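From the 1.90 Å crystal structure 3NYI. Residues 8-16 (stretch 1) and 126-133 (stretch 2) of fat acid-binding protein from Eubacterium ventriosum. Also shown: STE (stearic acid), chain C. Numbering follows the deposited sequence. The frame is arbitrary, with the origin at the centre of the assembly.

Stretch 1 (8-16) VSDSACDLS
Stretch 2 126-133: QNTVTQAL

A strand end that turns can meet the first turn of a helix through a few polar groups, and this pair of stretches, whose touching residues are at least 114 apart in sequence, illustrates how. Val8 to Asp10 are extended (phi/psi -125/146, -143/157, -77/165) and run roughly opposite to the helix as it heads toward Leu133. Ser9, chi1 t, points toward the helix; its OG donates to Asp10 O (2.9 Å) and accepts a weak bond from Gln131 NE2 (3.0 Å). Gln131, extended with chi1 t and chi2 t (chi3 -22°), also donates through NE2 to Asp10 OD1 (3.0 Å, 165°), the straighter of its two bonds. Asp10, chi1 p, also takes Ala12 N on OD1 (3.2 Å), bracing the 3-10 segment Ser11 to Cys13 (phi near -70, psi 0 to -23). Ala12 O receives Thr128 N weakly (3.0 Å), and Ala12 CB lies 3.6 Å from Gln131 OE1, which is buried without a partner. Cys13 sets the register, its CA 4.3 Å from Thr128 CA; its chi1 is p, and its O packs on Ala132 CB (3.4 Å). Asp14 turns left-handed (62/21), and with chi1 m its OD2 accepts the hydroxyl of Thr128 OG1 (2.7 Å; Thr128 37/-124, chi1 t). Leu15 (-62/141; chi1 m, chi2 t) closes the contact with CD2 3.6 Å from Ala132 CB. The helix continues past Leu133, with Ala132 N bonded to Thr128 O (2.8 Å).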

# COMPACT_ATOMS: atom_id res chain seq x y z
N VAL A 8 -2.22 11.22 8.63
CA VAL A 8 -3.41 10.50 8.19
C VAL A 8 -3.09 9.71 6.91
O VAL A 8 -2.26 10.13 6.11
CB VAL A 8 -4.58 11.49 7.92
CG1 VAL A 8 -5.88 10.74 7.54
CG2 VAL A 8 -4.80 12.41 9.14
N SER A 9 -3.72 8.55 6.76
CA SER A 9 -3.61 7.79 5.50
C SER A 9 -4.94 7.14 5.21
O SER A 9 -5.74 6.95 6.12
CB SER A 9 -2.53 6.71 5.61
OG SER A 9 -2.42 5.95 4.41
N ASP A 10 -5.19 6.83 3.93
CA ASP A 10 -6.33 6.00 3.59
C ASP A 10 -5.96 4.56 3.92
O ASP A 10 -4.79 4.24 4.14
CB ASP A 10 -6.80 6.20 2.13
CG ASP A 10 -5.76 5.74 1.10
OD1 ASP A 10 -4.93 4.88 1.43
OD2 ASP A 10 -5.80 6.25 -0.06
N SER A 11 -6.96 3.69 3.97
CA SER A 11 -6.73 2.34 4.49
C SER A 11 -5.93 1.43 3.56
O SER A 11 -5.67 0.28 3.90
CB SER A 11 -8.06 1.67 4.88
OG SER A 11 -8.93 1.62 3.76
N ALA A 12 -5.53 1.94 2.40
CA ALA A 12 -4.75 1.12 1.47
C ALA A 12 -3.35 0.83 2.00
O ALA A 12 -2.69 -0.08 1.49
CB ALA A 12 -4.66 1.78 0.07
N CYS A 13 -2.90 1.58 3.00
CA CYS A 13 -1.51 1.43 3.50
C CYS A 13 -1.31 0.14 4.30
O CYS A 13 -0.18 -0.35 4.44
CB CYS A 13 -1.12 2.65 4.36
SG CYS A 13 -1.96 2.73 5.99
N ASP A 14 -2.39 -0.41 4.84
CA ASP A 14 -2.34 -1.72 5.53
C ASP A 14 -1.43 -1.75 6.78
O ASP A 14 -0.99 -2.82 7.20
CB ASP A 14 -1.89 -2.82 4.55
CG ASP A 14 -2.89 -3.05 3.43
OD1 ASP A 14 -4.09 -2.75 3.64
OD2 ASP A 14 -2.48 -3.55 2.35
N LEU A 15 -1.16 -0.59 7.37
CA LEU A 15 -0.37 -0.53 8.59
C LEU A 15 -1.07 -1.27 9.72
O LEU A 15 -2.28 -1.20 9.86
CB LEU A 15 -0.10 0.92 8.98
CG LEU A 15 1.01 1.60 8.18
CD1 LEU A 15 0.90 3.12 8.29
CD2 LEU A 15 2.40 1.11 8.63
N SER A 16 -0.29 -1.99 10.53
CA SER A 16 -0.87 -2.78 11.63
C SER A 16 -1.58 -1.94 12.69
O SER A 16 -1.25 -0.76 12.88
CB SER A 16 0.23 -3.61 12.30
OG SER A 16 0.93 -2.82 13.26
N GLN A 126 2.26 5.10 -4.02
CA GLN A 126 2.45 3.73 -3.57
C GLN A 126 1.12 3.03 -3.27
O GLN A 126 0.03 3.56 -3.56
CB GLN A 126 3.28 3.72 -2.28
CG GLN A 126 4.45 4.70 -2.26
CD GLN A 126 5.46 4.48 -3.40
OE1 GLN A 126 5.70 3.36 -3.84
NE2 GLN A 126 6.06 5.58 -3.88
N ASN A 127 1.22 1.85 -2.68
CA ASN A 127 0.05 1.11 -2.21
C ASN A 127 0.57 0.12 -1.18
O ASN A 127 1.77 -0.20 -1.17
CB ASN A 127 -0.59 0.35 -3.38
CG ASN A 127 -1.85 -0.40 -2.98
OD1 ASN A 127 -2.49 -0.10 -1.97
ND2 ASN A 127 -2.21 -1.41 -3.79
N THR A 128 -0.33 -0.34 -0.32
CA THR A 128 -0.01 -1.38 0.66
C THR A 128 1.43 -1.23 1.22
O THR A 128 1.76 -0.17 1.76
CB THR A 128 -0.38 -2.83 0.13
OG1 THR A 128 -0.07 -3.82 1.13
CG2 THR A 128 0.31 -3.18 -1.22
N VAL A 129 2.26 -2.27 1.10
CA VAL A 129 3.58 -2.26 1.76
C VAL A 129 4.42 -0.98 1.51
O VAL A 129 5.05 -0.47 2.44
CB VAL A 129 4.40 -3.57 1.49
CG1 VAL A 129 4.80 -3.67 0.01
CG2 VAL A 129 5.66 -3.66 2.42
N THR A 130 4.44 -0.46 0.28
CA THR A 130 5.28 0.71 0.01
C THR A 130 4.61 1.98 0.49
O THR A 130 5.27 2.95 0.77
CB THR A 130 5.69 0.88 -1.47
OG1 THR A 130 4.59 0.55 -2.32
CG2 THR A 130 6.92 -0.02 -1.84
N GLN A 131 3.28 2.00 0.57
CA GLN A 131 2.63 3.12 1.18
C GLN A 131 2.95 3.10 2.67
O GLN A 131 3.23 4.15 3.25
CB GLN A 131 1.10 3.07 0.96
CG GLN A 131 0.39 4.36 1.33
CD GLN A 131 -1.08 4.28 0.93
OE1 GLN A 131 -1.44 3.49 0.05
NE2 GLN A 131 -1.93 5.08 1.57
N ALA A 132 2.92 1.92 3.29
CA ALA A 132 3.32 1.80 4.70
C ALA A 132 4.80 2.22 4.92
O ALA A 132 5.13 2.94 5.88
CB ALA A 132 3.08 0.38 5.20
N LEU A 133 5.68 1.77 4.03
CA LEU A 133 7.11 2.15 4.12
C LEU A 133 7.32 3.66 4.00
O LEU A 133 8.14 4.23 4.72
CB LEU A 133 7.93 1.44 3.04
CG LEU A 133 8.15 -0.05 3.31
CD1 LEU A 133 8.69 -0.77 2.08
CD2 LEU A 133 9.09 -0.23 4.53
C1 STE C . -10.91 2.50 -5.27
O1 STE C . -10.80 3.67 -5.46
O2 STE C . -11.91 1.94 -5.59
C2 STE C . -9.67 1.69 -4.82
C3 STE C . -9.01 0.98 -6.03
C4 STE C . -7.85 0.08 -5.55
C5 STE C . -7.01 -0.44 -6.74
C6 STE C . -5.89 -1.38 -6.24
C7 STE C . -5.11 -2.00 -7.42
C8 STE C . -3.91 -2.80 -6.84
C9 STE C . -3.09 -3.47 -7.96
C10 STE C . -1.96 -4.32 -7.32
C11 STE C . -0.85 -3.38 -6.85
C12 STE C . -0.38 -3.59 -5.39
C13 STE C . -0.63 -4.99 -4.82
C14 STE C . 0.69 -5.42 -4.11
C15 STE C . 0.45 -6.62 -3.17
C16 STE C . 1.82 -7.23 -2.79
C17 STE C . 2.40 -6.50 -1.56
C18 STE C . 3.69 -7.20 -1.06